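Local atomic coordinates of serine proteinase inhibitor 1 (Myxoma virus, PDB entry 6BJ5), a protein that inhibits serine-type endopeptidases as a viral serpin and is important in the virulence of myxoma virus. Residues L186-F191 and D242-V247; V148-S153 and R304-S309; G53-E58 and A277-A282. One frame throughout, in Å; residues are numbered along the deposited sequence.

Interaction 1: L186-F191 and D242-V247; sequences LKTETF and DVCQVV
Leu-186 carries the tightly packed half of this contact: its CD1 comes to 3.5 Å from CG2 of Val-246, the two side chains crossing at about a right angle. The leucine has CG anti to the carbonyl carbon (chi1 -47°), and chi2 of 166° carries CD1 out anti to CA, toward Val-246 and past CB of Cys-244 at a looser 4.4 Å. Beside this apolar patch, OG1 of Thr-188 lies 3.2 Å from SG of Cys-244, both atoms sitting beside the backbone N of their own residues. The threonine CB and the cysteine CB are directed at one another's segment, and Ile-10 of the second chain packs on both residues.

The other half is more open. Here the chains are joined through the backbone by a bond from N of Leu-186 to O of Asp-242, 3.1 Å long with 159° at the hydrogen. The Asp-242 side chain is poorly ordered and only partly covered; its OD1 is hydrogen-bonded to OG1 of Thr-8 of the second chain. Val-243 points away from 186-191 and packs on Leu-7 of that chain instead.

Strand 188-191 is an outermost strand of its antiparallel sheet within this chain, whereas 244-247 pairs in parallel with a strand of the second chain. The contact thus joins two neighbouring sheets, matching the packing of sheet B against sheet C in the serpin fold.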
loop_
_atom_site.group_PDB
_atom_site.type_symbol
_atom_site.label_atom_id
_atom_site.label_comp_id
_atom_site.label_asym_id
_atom_site.label_seq_id
_atom_site.Cartn_x
_atom_site.Cartn_y
_atom_site.Cartn_z
ATOM N N LEU A 186 15.812 -2.862 20.042
ATOM C CA LEU A 186 15.381 -2.880 18.658
ATOM C C LEU A 186 16.588 -2.631 17.764
ATOM O O LEU A 186 17.537 -1.954 18.167
ATOM C CB LEU A 186 14.382 -1.756 18.400
ATOM C CG LEU A 186 13.223 -1.528 19.354
ATOM C CD1 LEU A 186 12.624 -0.144 19.053
ATOM C CD2 LEU A 186 12.179 -2.655 19.272
ATOM N N LYS A 187 16.509 -3.094 16.519
ATOM C CA LYS A 187 17.553 -2.770 15.551
ATOM C C LYS A 187 17.410 -1.313 15.109
ATOM O O LYS A 187 16.295 -0.829 14.890
ATOM C CB LYS A 187 17.490 -3.739 14.355
ATOM C CG LYS A 187 17.707 -5.215 14.755
ATOM C CD LYS A 187 17.731 -6.187 13.576
ATOM C CE LYS A 187 17.305 -7.592 14.014
ATOM N NZ LYS A 187 17.107 -8.512 12.862
ATOM N N THR A 188 18.542 -0.605 14.999
ATOM C CA THR A 188 18.556 0.817 14.666
ATOM C C THR A 188 19.895 1.142 14.027
ATOM O O THR A 188 20.844 0.362 14.118
ATOM C CB THR A 188 18.404 1.713 15.910
ATOM O OG1 THR A 188 17.558 1.097 16.878
ATOM C CG2 THR A 188 17.834 3.081 15.542
ATOM N N GLU A 189 19.971 2.325 13.409
ATOM C CA GLU A 189 21.231 2.860 12.907
ATOM C C GLU A 189 20.936 4.211 12.281
ATOM O O GLU A 189 19.784 4.518 11.972
ATOM C CB GLU A 189 21.939 1.915 11.896
ATOM C CG GLU A 189 23.237 2.475 11.301
ATOM C CD GLU A 189 24.366 2.600 12.331
ATOM O OE1 GLU A 189 24.234 2.046 13.442
ATOM O OE2 GLU A 189 25.373 3.282 12.042
ATOM N N THR A 190 21.982 5.033 12.158
ATOM C CA THR A 190 21.975 6.304 11.445
ATOM C C THR A 190 22.603 6.140 10.060
ATOM O O THR A 190 23.353 5.194 9.805
ATOM C CB THR A 190 22.738 7.378 12.224
ATOM O OG1 THR A 190 24.069 6.918 12.494
ATOM C CG2 THR A 190 22.020 7.692 13.542
ATOM N N PHE A 191 22.263 7.067 9.157
ATOM C CA PHE A 191 22.625 6.983 7.744
ATOM C C PHE A 191 22.707 8.405 7.174
ATOM O O PHE A 191 22.283 9.369 7.823
ATOM C CB PHE A 191 21.596 6.126 6.974
ATOM C CG PHE A 191 21.423 4.701 7.505
ATOM C CD1 PHE A 191 22.206 3.661 7.023
ATOM C CD2 PHE A 191 20.440 4.400 8.449
ATOM C CE1 PHE A 191 22.042 2.371 7.486
ATOM C CE2 PHE A 191 20.265 3.095 8.924
ATOM C CZ PHE A 191 21.066 2.086 8.433
ATOM N N ASP A 242 20.319 -2.530 19.895
ATOM C CA ASP A 242 20.602 -1.393 20.777
ATOM C C ASP A 242 19.378 -1.180 21.671
ATOM O O ASP A 242 18.256 -1.512 21.288
ATOM C CB ASP A 242 20.901 -0.140 19.933
ATOM C CG ASP A 242 21.257 1.084 20.758
ATOM O OD1 ASP A 242 22.183 1.804 20.344
ATOM O OD2 ASP A 242 20.614 1.359 21.791
ATOM N N VAL A 243 19.601 -0.628 22.865
ATOM C CA VAL A 243 18.512 -0.253 23.771
ATOM C C VAL A 243 17.977 1.113 23.359
ATOM O O VAL A 243 18.723 2.098 23.315
ATOM C CB VAL A 243 18.999 -0.237 25.228
ATOM C CG1 VAL A 243 17.946 0.365 26.147
ATOM C CG2 VAL A 243 19.361 -1.632 25.667
ATOM N N CYS A 244 16.684 1.203 23.091
ATOM C CA CYS A 244 16.164 2.452 22.566
ATOM C C CYS A 244 15.010 2.985 23.386
ATOM O O CYS A 244 14.279 2.237 24.054
ATOM C CB CYS A 244 15.650 2.330 21.119
ATOM S SG CYS A 244 16.811 1.823 19.886
ATOM N N GLN A 245 14.871 4.306 23.293
ATOM C CA GLN A 245 13.659 5.030 23.633
ATOM C C GLN A 245 12.992 5.411 22.316
ATOM O O GLN A 245 13.591 6.111 21.485
ATOM C CB GLN A 245 13.947 6.274 24.483
ATOM C CG GLN A 245 12.665 6.814 25.146
ATOM C CD GLN A 245 12.809 8.187 25.793
ATOM O OE1 GLN A 245 13.871 8.801 25.753
ATOM N NE2 GLN A 245 11.719 8.681 26.379
ATOM N N VAL A 246 11.762 4.941 22.125
ATOM C CA VAL A 246 10.957 5.249 20.949
ATOM C C VAL A 246 9.844 6.191 21.377
ATOM O O VAL A 246 9.050 5.859 22.267
ATOM C CB VAL A 246 10.397 3.968 20.317
ATOM C CG1 VAL A 246 9.548 4.272 19.108
ATOM C CG2 VAL A 246 11.531 3.040 19.976
ATOM N N VAL A 247 9.816 7.379 20.789
ATOM C CA VAL A 247 8.780 8.373 21.033
ATOM C C VAL A 247 8.110 8.631 19.681
ATOM O O VAL A 247 8.683 9.296 18.810
ATOM C CB VAL A 247 9.358 9.655 21.634
ATOM C CG1 VAL A 247 8.264 10.699 21.851
ATOM C CG2 VAL A 247 10.129 9.349 22.919
#

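Interaction 2: V148-S153 and R304-S309; sequences VRMKTS and RGTTAS
Arg-149 to Ser-153 run antiparallel to Ser-309 to Gly-305, the strand axes approaching to 4.7 Å at 173°, with hydrogen-bonded pairs at Met-150/Ala-308 and Thr-152/Thr-306. Each of these pairs exchanges two backbone bonds; the shortest, from N of Ala-308 to O of Met-150, measures 2.7 Å. On the face of Met-150 and Ala-308, the methionine has CG anti to the backbone N (chi1 -176°) and bends at chi3, and CE meets CB of Ala-308 at 3.7 Å. Phe-30 of the second chain also packs on Ala-308, while OG1 of the neighbouring Thr-306 is hydrogen-bonded to Tyr-205 OH.

Strand 305-314 lies between strands 142-153 and 293-302, the position of strand 4 of sheet A in a serpin whose cleaved reactive-centre loop has been inserted; the separate second chain is consistent with that state.

The opposite face is more polar. Lys-151 and Thr-307 lie side by side and point the same way, CG of the lysine 3.4 Å from OG1 of the threonine. Arg-149 folds back at chi2 (-81°), and OG of Ser-309 rests over one face of its guanidinium, offset toward the rim, while NH1 forms a salt bridge with Asp-311. Where the strand begins, Gly-305 lets its CA come within 3.8 Å of CA of Ser-153. Beyond it, the guanidinium of Arg-304 takes OG of Ser-153 over its centre, 3.3 Å from CZ.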
loop_
_atom_site.group_PDB
_atom_site.type_symbol
_atom_site.label_atom_id
_atom_site.label_comp_id
_atom_site.label_asym_id
_atom_site.label_seq_id
_atom_site.Cartn_x
_atom_site.Cartn_y
_atom_site.Cartn_z
ATOM N N VAL A 148 -5.784 -5.975 0.591
ATOM C CA VAL A 148 -4.737 -6.355 1.534
ATOM C C VAL A 148 -5.195 -5.943 2.922
ATOM O O VAL A 148 -5.660 -4.811 3.113
ATOM C CB VAL A 148 -3.371 -5.711 1.210
ATOM C CG1 VAL A 148 -2.339 -6.239 2.163
ATOM C CG2 VAL A 148 -2.942 -6.010 -0.212
ATOM N N ARG A 149 -5.065 -6.854 3.891
ATOM C CA ARG A 149 -5.455 -6.548 5.264
ATOM C C ARG A 149 -4.407 -7.049 6.242
ATOM O O ARG A 149 -3.853 -8.140 6.072
ATOM C CB ARG A 149 -6.781 -7.197 5.641
ATOM C CG ARG A 149 -7.949 -6.783 4.765
ATOM C CD ARG A 149 -8.554 -5.456 5.152
ATOM N NE ARG A 149 -9.823 -5.269 4.448
ATOM C CZ ARG A 149 -9.952 -5.003 3.148
ATOM N NH1 ARG A 149 -8.879 -4.876 2.369
ATOM N NH2 ARG A 149 -11.169 -4.866 2.627
ATOM N N MET A 150 -4.137 -6.245 7.264
ATOM C CA MET A 150 -3.246 -6.669 8.327
ATOM C C MET A 150 -3.732 -6.049 9.620
ATOM O O MET A 150 -3.981 -4.838 9.670
ATOM C CB MET A 150 -1.807 -6.260 8.065
ATOM C CG MET A 150 -0.866 -6.784 9.110
ATOM S SD MET A 150 0.708 -6.022 8.829
ATOM C CE MET A 150 0.132 -4.329 8.680
ATOM N N LYS A 151 -3.869 -6.876 10.657
ATOM C CA LYS A 151 -4.153 -6.384 11.999
ATOM C C LYS A 151 -3.331 -7.224 12.968
ATOM O O LYS A 151 -3.592 -8.420 13.116
ATOM C CB LYS A 151 -5.651 -6.456 12.293
ATOM C CG LYS A 151 -6.056 -5.817 13.597
ATOM C CD LYS A 151 -7.567 -5.817 13.749
ATOM C CE LYS A 151 -7.975 -5.101 15.022
ATOM N NZ LYS A 151 -7.405 -5.772 16.228
ATOM N N THR A 152 -2.355 -6.599 13.635
ATOM C CA THR A 152 -1.369 -7.303 14.454
ATOM C C THR A 152 -0.873 -6.417 15.597
ATOM O O THR A 152 -0.633 -5.219 15.411
ATOM C CB THR A 152 -0.155 -7.744 13.614
ATOM O OG1 THR A 152 -0.589 -8.319 12.371
ATOM C CG2 THR A 152 0.698 -8.763 14.387
ATOM N N SER A 153 -0.646 -7.024 16.760
ATOM C CA SER A 153 -0.091 -6.282 17.887
ATOM C C SER A 153 1.412 -6.118 17.726
ATOM O O SER A 153 2.050 -6.788 16.905
ATOM C CB SER A 153 -0.356 -7.002 19.201
ATOM O OG SER A 153 -1.724 -7.338 19.319
ATOM N N ARG A 304 -1.238 -0.494 21.007
ATOM C CA ARG A 304 -1.452 -1.944 20.985
ATOM C C ARG A 304 -0.887 -2.631 19.731
ATOM O O ARG A 304 -0.612 -3.836 19.765
ATOM C CB ARG A 304 -2.953 -2.205 21.151
ATOM C CG ARG A 304 -3.458 -3.598 20.844
ATOM C CD ARG A 304 -3.439 -4.561 22.024
ATOM N NE ARG A 304 -4.053 -5.829 21.624
ATOM C CZ ARG A 304 -3.613 -7.033 21.984
ATOM N NH1 ARG A 304 -2.540 -7.154 22.759
ATOM N NH2 ARG A 304 -4.239 -8.119 21.547
ATOM N N GLY A 305 -0.663 -1.900 18.652
ATOM C CA GLY A 305 -0.237 -2.491 17.391
ATOM C C GLY A 305 -0.736 -1.659 16.216
ATOM O O GLY A 305 -0.950 -0.457 16.347
ATOM N N THR A 306 -0.950 -2.324 15.078
ATOM C CA THR A 306 -1.276 -1.642 13.828
ATOM C C THR A 306 -2.405 -2.350 13.088
ATOM O O THR A 306 -2.422 -3.586 12.995
ATOM C CB THR A 306 -0.043 -1.572 12.920
ATOM O OG1 THR A 306 0.952 -0.730 13.530
ATOM C CG2 THR A 306 -0.420 -1.029 11.513
ATOM N N THR A 307 -3.332 -1.561 12.524
ATOM C CA THR A 307 -4.384 -2.072 11.647
ATOM C C THR A 307 -4.247 -1.374 10.304
ATOM O O THR A 307 -4.294 -0.141 10.239
ATOM C CB THR A 307 -5.783 -1.837 12.224
ATOM O OG1 THR A 307 -5.876 -2.427 13.526
ATOM C CG2 THR A 307 -6.854 -2.490 11.310
ATOM N N ALA A 308 -4.047 -2.155 9.240
ATOM C CA ALA A 308 -3.752 -1.598 7.923
ATOM C C ALA A 308 -4.606 -2.271 6.865
ATOM O O ALA A 308 -4.800 -3.494 6.873
ATOM C CB ALA A 308 -2.283 -1.750 7.532
ATOM N N SER A 309 -5.024 -1.477 5.894
ATOM C CA SER A 309 -5.986 -1.957 4.928
ATOM C C SER A 309 -5.716 -1.305 3.589
ATOM O O SER A 309 -5.377 -0.114 3.529
ATOM C CB SER A 309 -7.397 -1.606 5.411
ATOM O OG SER A 309 -8.340 -2.157 4.555
#

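Interaction 3: G53-E58 and A277-A282; sequences GNTKRE and ADFGQA
An Asx turn at Asp-278 docks against helix 53-58, with Thr-55 as the main point of attachment between this short helix and the loop that leads from helix 260-265 to strand 293-302 of the serpin fold. The threonine has OG1 anti to its carbonyl carbon (chi1 -61°), and that oxygen accepts a nearly straight bond from N of Asp-278, 3.1 Å long with 167° at the hydrogen. OG1 also lies 3.7 Å from CA of Ala-277. The other branch of the same side chain is used differently: CG2 approaches CZ of Phe-279 at 4.0 Å, the two side chains crossing at about a right angle. Thr-55 is buried, and its two branches meet one polar and one apolar neighbour. Phe-279 in turn packs on Leu-47 of helix 37-49.

The aspartate faces two ways. OD1 closes the turn by accepting from N of Gly-280 at 2.8 Å, the donor arriving nearly along the C-O axis of the carboxylate. This bond fixes how the carboxylate is turned, and the second oxygen, OD2, is left 3.7 Å from N of Gly-53. That is too long for a firm link, but the N-terminal side of the helix may stabilise the negative charge there. A backbone hydrogen bond between Asp-278 and Gly-52 adds a further tie beside the helix.

Within the helix segment, Asn-54 is anchored at both polar atoms of its side-chain amide. ND2 is bonded to OD2 of Asp-270, and OD1 accepts from NE of Arg-57 at 2.9 Å, lying in the plane of the guanidinium.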
loop_
_atom_site.group_PDB
_atom_site.type_symbol
_atom_site.label_atom_id
_atom_site.label_comp_id
_atom_site.label_asym_id
_atom_site.label_seq_id
_atom_site.Cartn_x
_atom_site.Cartn_y
_atom_site.Cartn_z
ATOM N N GLY A 53 1.700 -9.342 -25.626
ATOM C CA GLY A 53 2.512 -8.456 -26.443
ATOM C C GLY A 53 3.217 -7.374 -25.644
ATOM O O GLY A 53 3.826 -7.627 -24.595
ATOM N N ASN A 54 3.171 -6.148 -26.181
ATOM C CA ASN A 54 3.819 -5.035 -25.503
ATOM C C ASN A 54 3.092 -4.642 -24.220
ATOM O O ASN A 54 3.731 -4.215 -23.249
ATOM C CB ASN A 54 3.912 -3.818 -26.413
ATOM C CG ASN A 54 4.970 -2.836 -25.936
ATOM O OD1 ASN A 54 6.075 -3.235 -25.504
ATOM N ND2 ASN A 54 4.617 -1.558 -25.930
ATOM N N THR A 55 1.759 -4.695 -24.218
ATOM C CA THR A 55 1.019 -4.297 -23.024
ATOM C C THR A 55 1.469 -5.119 -21.822
ATOM O O THR A 55 1.751 -4.575 -20.746
ATOM C CB THR A 55 -0.484 -4.410 -23.277
ATOM O OG1 THR A 55 -0.833 -3.532 -24.352
ATOM C CG2 THR A 55 -1.289 -3.997 -22.051
ATOM N N LYS A 56 1.605 -6.431 -22.012
ATOM C CA LYS A 56 2.048 -7.308 -20.939
ATOM C C LYS A 56 3.487 -6.996 -20.533
ATOM O O LYS A 56 3.819 -6.932 -19.340
ATOM C CB LYS A 56 1.910 -8.760 -21.420
ATOM C CG LYS A 56 2.342 -9.842 -20.423
ATOM C CD LYS A 56 2.051 -11.222 -21.001
ATOM C CE LYS A 56 2.790 -12.328 -20.263
ATOM N NZ LYS A 56 2.317 -13.695 -20.665
ATOM N N ARG A 57 4.364 -6.812 -21.518
ATOM C CA ARG A 57 5.759 -6.542 -21.216
ATOM C C ARG A 57 5.901 -5.314 -20.329
ATOM O O ARG A 57 6.735 -5.303 -19.419
ATOM C CB ARG A 57 6.554 -6.361 -22.505
ATOM C CG ARG A 57 8.030 -6.139 -22.280
ATOM C CD ARG A 57 8.688 -5.590 -23.525
ATOM N NE ARG A 57 8.288 -4.216 -23.818
ATOM C CZ ARG A 57 8.915 -3.149 -23.328
ATOM N NH1 ARG A 57 9.963 -3.322 -22.510
ATOM N NH2 ARG A 57 8.497 -1.918 -23.644
ATOM N N GLU A 58 5.101 -4.267 -20.583
ATOM C CA GLU A 58 5.204 -3.047 -19.786
ATOM C C GLU A 58 4.666 -3.237 -18.377
ATOM O O GLU A 58 5.012 -2.455 -17.486
ATOM C CB GLU A 58 4.443 -1.878 -20.421
ATOM C CG GLU A 58 4.703 -1.540 -21.882
ATOM C CD GLU A 58 3.950 -0.263 -22.327
ATOM O OE1 GLU A 58 2.798 -0.035 -21.900
ATOM O OE2 GLU A 58 4.508 0.525 -23.117
ATOM N N ALA A 277 -3.991 -1.309 -26.771
ATOM C CA ALA A 277 -4.074 -2.170 -25.593
ATOM C C ALA A 277 -4.386 -3.597 -26.019
ATOM O O ALA A 277 -5.456 -3.870 -26.563
ATOM C CB ALA A 277 -5.123 -1.657 -24.608
ATOM N N ASP A 278 -3.420 -4.490 -25.855
ATOM C CA ASP A 278 -3.613 -5.910 -26.150
ATOM C C ASP A 278 -4.007 -6.649 -24.875
ATOM O O ASP A 278 -3.139 -7.084 -24.108
ATOM C CB ASP A 278 -2.357 -6.531 -26.758
ATOM C CG ASP A 278 -2.510 -8.027 -27.018
ATOM O OD1 ASP A 278 -3.636 -8.540 -26.911
ATOM O OD2 ASP A 278 -1.510 -8.714 -27.291
ATOM N N PHE A 279 -5.314 -6.849 -24.671
ATOM C CA PHE A 279 -5.804 -7.803 -23.673
ATOM C C PHE A 279 -6.443 -9.024 -24.333
ATOM O O PHE A 279 -7.410 -9.597 -23.821
ATOM C CB PHE A 279 -6.755 -7.138 -22.679
ATOM C CG PHE A 279 -6.055 -6.190 -21.746
ATOM C CD1 PHE A 279 -5.295 -6.687 -20.708
ATOM C CD2 PHE A 279 -6.115 -4.818 -21.942
ATOM C CE1 PHE A 279 -4.634 -5.825 -19.852
ATOM C CE2 PHE A 279 -5.452 -3.941 -21.093
ATOM C CZ PHE A 279 -4.716 -4.435 -20.046
ATOM N N GLY A 280 -5.886 -9.421 -25.483
ATOM C CA GLY A 280 -6.353 -10.546 -26.276
ATOM C C GLY A 280 -6.230 -11.911 -25.625
ATOM O O GLY A 280 -6.821 -12.872 -26.127
ATOM N N GLN A 281 -5.434 -12.049 -24.572
ATOM C CA GLN A 281 -5.429 -13.325 -23.859
ATOM C C GLN A 281 -6.693 -13.512 -23.037
ATOM O O GLN A 281 -7.095 -14.651 -22.754
ATOM C CB GLN A 281 -4.201 -13.434 -22.955
ATOM C CG GLN A 281 -2.924 -13.281 -23.707
ATOM C CD GLN A 281 -2.780 -14.395 -24.710
ATOM O OE1 GLN A 281 -3.001 -14.208 -25.911
ATOM N NE2 GLN A 281 -2.464 -15.589 -24.213
ATOM N N ALA A 282 -7.342 -12.413 -22.672
ATOM C CA ALA A 282 -8.591 -12.507 -21.936
ATOM C C ALA A 282 -9.757 -12.565 -22.893
ATOM O O ALA A 282 -10.696 -13.338 -22.715
ATOM C CB ALA A 282 -8.770 -11.309 -21.005
#

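Overall arrangement
The three contacts sample the length of the serpin. Interactions 1 and 2 have centres 22 Å apart and nearest atoms about 11 Å apart; they are linked through the long, interrupted strand 243-258, which begins in interaction 1 and runs on into the sheet holding strands 142-153 and 305-314. Interaction 3 lies across the chain's centre from both, 46 Å from interaction 1 and 35 Å from interaction 2, centre to centre. Along the sequence, interaction 1 falls within the spans of both others, while interactions 2 and 3 interleave. The second chain packs on interactions 1 and 2 but not 3. Interaction 2 alone includes strand 305-314, whose place in the sheet is consistent with an inserted reactive-centre loop.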